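Local atomic coordinates of putative sugar isomerase (Parabacteroides distasonis, PDB entry 3LMZ), a protein that is probably a sugar isomerase of the xylose isomerase-like TIM-barrel family, its substrate and reaction not established. Residues A[173-181]-A[214-222]. Sequence-based numbering, arbitrary orientation. Where two conformers were deposited one is given.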
# COMPACT_ATOMS: atom_id res chain seq x y z
N ASP A 173 1.89 -4.77 24.98
CA ASP A 173 0.92 -5.20 23.96
C ASP A 173 -0.03 -4.02 23.69
O ASP A 173 -0.82 -3.64 24.56
CB ASP A 173 0.15 -6.40 24.52
CG ASP A 173 -0.91 -6.92 23.58
OD1 ASP A 173 -1.33 -6.26 22.63
OD2 ASP A 173 -1.31 -8.06 23.78
N PRO A 174 0.09 -3.39 22.51
CA PRO A 174 -0.75 -2.17 22.34
C PRO A 174 -2.25 -2.48 22.24
O PRO A 174 -3.07 -1.63 22.52
CB PRO A 174 -0.24 -1.61 21.03
CG PRO A 174 0.34 -2.76 20.30
CD PRO A 174 0.91 -3.68 21.33
N VAL A 175 -2.59 -3.70 21.80
CA VAL A 175 -3.98 -4.10 21.73
C VAL A 175 -4.54 -4.30 23.15
O VAL A 175 -5.62 -3.82 23.44
CB VAL A 175 -4.13 -5.38 20.84
CG1 VAL A 175 -5.59 -5.83 20.80
CG2 VAL A 175 -3.55 -5.13 19.40
N ALA A 176 -3.78 -4.97 24.04
CA ALA A 176 -4.23 -5.14 25.44
C ALA A 176 -4.23 -3.80 26.17
O ALA A 176 -5.12 -3.53 27.00
CB ALA A 176 -3.39 -6.19 26.19
N ASP A 177 -3.28 -2.91 25.83
CA ASP A 177 -3.30 -1.56 26.44
C ASP A 177 -4.56 -0.77 25.99
O ASP A 177 -5.19 -0.09 26.79
CB ASP A 177 -2.00 -0.81 26.13
CG ASP A 177 -0.84 -1.31 26.95
OD1 ASP A 177 -1.03 -2.15 27.86
OD2 ASP A 177 0.28 -0.91 26.65
N LEU A 178 -4.89 -0.87 24.71
CA LEU A 178 -6.13 -0.24 24.22
C LEU A 178 -7.37 -0.76 24.98
O LEU A 178 -8.24 0.04 25.39
CB LEU A 178 -6.29 -0.40 22.69
CG LEU A 178 -7.61 0.13 22.11
CD1 LEU A 178 -7.78 1.68 22.28
CD2 LEU A 178 -7.67 -0.28 20.62
N LYS A 179 -7.44 -2.08 25.19
CA LYS A 179 -8.56 -2.68 25.95
C LYS A 179 -8.62 -2.07 27.37
O LYS A 179 -9.68 -1.63 27.80
CB LYS A 179 -8.45 -4.20 26.04
CG LYS A 179 -9.63 -4.88 26.74
CD LYS A 179 -9.35 -6.35 27.08
CE LYS A 179 -9.50 -7.25 25.87
NZ LYS A 179 -9.10 -8.67 26.17
N LYS A 180 -7.49 -2.04 28.07
CA LYS A 180 -7.45 -1.49 29.43
C LYS A 180 -7.83 -0.03 29.48
O LYS A 180 -8.62 0.42 30.36
CB LYS A 180 -6.06 -1.68 30.04
CG LYS A 180 -5.74 -3.11 30.39
CD LYS A 180 -4.39 -3.25 31.09
CE LYS A 180 -3.22 -2.97 30.17
NZ LYS A 180 -1.91 -3.32 30.78
N TYR A 181 -7.25 0.73 28.56
CA TYR A 181 -7.12 2.20 28.72
C TYR A 181 -8.01 3.02 27.81
O TYR A 181 -7.88 4.23 27.78
CB TYR A 181 -5.66 2.62 28.55
CG TYR A 181 -4.67 1.88 29.43
CD1 TYR A 181 -4.99 1.59 30.77
CD2 TYR A 181 -3.40 1.53 28.99
CE1 TYR A 181 -4.08 0.92 31.62
CE2 TYR A 181 -2.51 0.84 29.83
CZ TYR A 181 -2.84 0.57 31.15
OH TYR A 181 -1.96 -0.08 31.99
N ALA A 214 -5.74 -7.53 15.01
CA ALA A 214 -6.15 -7.49 16.39
C ALA A 214 -6.50 -6.07 16.85
O ALA A 214 -7.47 -5.87 17.61
CB ALA A 214 -5.08 -8.15 17.30
N LEU A 215 -5.71 -5.12 16.38
CA LEU A 215 -5.90 -3.72 16.69
C LEU A 215 -7.27 -3.26 16.13
O LEU A 215 -8.09 -2.65 16.83
CB LEU A 215 -4.71 -2.90 16.17
CG LEU A 215 -4.70 -1.44 16.51
CD1 LEU A 215 -4.45 -1.22 18.06
CD2 LEU A 215 -3.71 -0.58 15.65
N ILE A 216 -7.53 -3.61 14.89
CA ILE A 216 -8.80 -3.24 14.26
C ILE A 216 -10.01 -3.87 14.97
O ILE A 216 -10.99 -3.19 15.25
CB ILE A 216 -8.78 -3.67 12.81
CG1 ILE A 216 -7.84 -2.74 12.04
CG2 ILE A 216 -10.21 -3.78 12.21
CD1 ILE A 216 -8.38 -1.44 11.71
N ARG A 217 -9.91 -5.15 15.33
CA ARG A 217 -10.99 -5.77 16.05
C ARG A 217 -11.20 -5.10 17.41
O ARG A 217 -12.33 -4.93 17.85
CB ARG A 217 -10.73 -7.27 16.23
CG ARG A 217 -10.89 -8.09 15.00
CD ARG A 217 -10.71 -9.59 15.31
NE ARG A 217 -10.24 -10.25 14.10
CZ ARG A 217 -8.99 -10.63 13.87
NH1 ARG A 217 -8.02 -10.53 14.81
NH2 ARG A 217 -8.71 -11.19 12.71
N MSE A 218 -10.10 -4.74 18.07
CA MSE A 218 -10.21 -4.13 19.38
C MSE A 218 -10.81 -2.73 19.32
O MSE A 218 -11.56 -2.30 20.23
CB MSE A 218 -8.85 -4.09 20.11
CG MSE A 218 -8.97 -3.63 21.56
SE MSE A 218 -10.18 -4.63 22.66
CE MSE A 218 -9.24 -6.33 22.69
N MSE A 219 -10.50 -2.00 18.27
CA MSE A 219 -11.08 -0.66 18.12
C MSE A 219 -12.59 -0.73 17.94
O MSE A 219 -13.31 0.13 18.42
CB MSE A 219 -10.42 0.15 17.00
CG MSE A 219 -8.96 0.54 17.29
SE MSE A 219 -8.17 1.72 15.99
CE MSE A 219 -7.96 0.38 14.61
N ARG A 220 -13.02 -1.76 17.22
CA ARG A 220 -14.46 -2.03 17.10
C ARG A 220 -15.04 -2.40 18.47
O ARG A 220 -16.07 -1.90 18.88
CB ARG A 220 -14.72 -3.13 16.09
CG ARG A 220 -14.43 -2.78 14.67
CD ARG A 220 -14.51 -4.00 13.78
NE ARG A 220 -13.97 -3.70 12.46
CZ ARG A 220 -13.64 -4.64 11.60
NH1 ARG A 220 -13.84 -5.92 11.93
NH2 ARG A 220 -13.13 -4.30 10.40
N GLU A 221 -14.33 -3.26 19.21
CA GLU A 221 -14.83 -3.76 20.49
C GLU A 221 -14.99 -2.62 21.52
O GLU A 221 -15.99 -2.65 22.29
CB GLU A 221 -13.93 -4.90 21.00
CG GLU A 221 -14.17 -5.28 22.44
CD GLU A 221 -13.23 -6.39 22.93
OE1 GLU A 221 -12.80 -7.23 22.11
OE2 GLU A 221 -12.93 -6.40 24.16
N VAL A 222 -14.05 -1.67 21.56
CA VAL A 222 -14.13 -0.56 22.53
C VAL A 222 -14.75 0.69 21.93
O VAL A 222 -14.87 1.71 22.62
CB VAL A 222 -12.72 -0.19 23.09
CG1 VAL A 222 -12.04 -1.42 23.75
CG2 VAL A 222 -11.86 0.43 22.01
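V175 stands against the first turn of segment 214-222 and straddles its backbone with both methyls. CG1 lies over A214 O, and 3.8 Å from M218 CB; CG2 comes down on the backbone at L215 N and also meets A214 CB at 4.0 Å. The fork is aimed this way because CG1 sits anti to the backbone N (chi1 178°), which turns CG2 beside that nitrogen. Cut back to alanine, V175 would lose both methyls, which is likely to leave A214 CB without its neighbour across the contact and M218 CB with L178 alone, opening a gap where the two backbones come nearest.

One turn on, L178 works mainly through one methyl: CD2 wedges between M218 CG and M219 CG, 3.7 Å from each, running antiparallel past the first side chain and at roughly a right angle to the second. On its flanks are L215 CD1 and, facing L178 CG, V222 CG2.

M218, modelled like M219 as selenomethionine, leaves its helix with CG anti to the backbone N; the bend at chi2 (56°) lays SE across the aliphatic stem of K179, 3.8 Å from K179 CB, and a further bend at chi3 brings CE back toward the lysine. K179 is solvent-exposed; its NZ stays 4.9 Å from E221 OE2, too far for a salt bridge but probably mildly attractive.

D173 caps the helix of V175, its OD1 accepting from A176 N at 3.1 Å. Inward, L178 reaches V185 while L215 and M219 reach M188, both on strand 185-193. Two nearly parallel helices, 7° apart with axes 9.5 Å from each other, packed side by side over strand 185-193, which lies between them in the chain, form part of the helical outer layer of a TIM barrel.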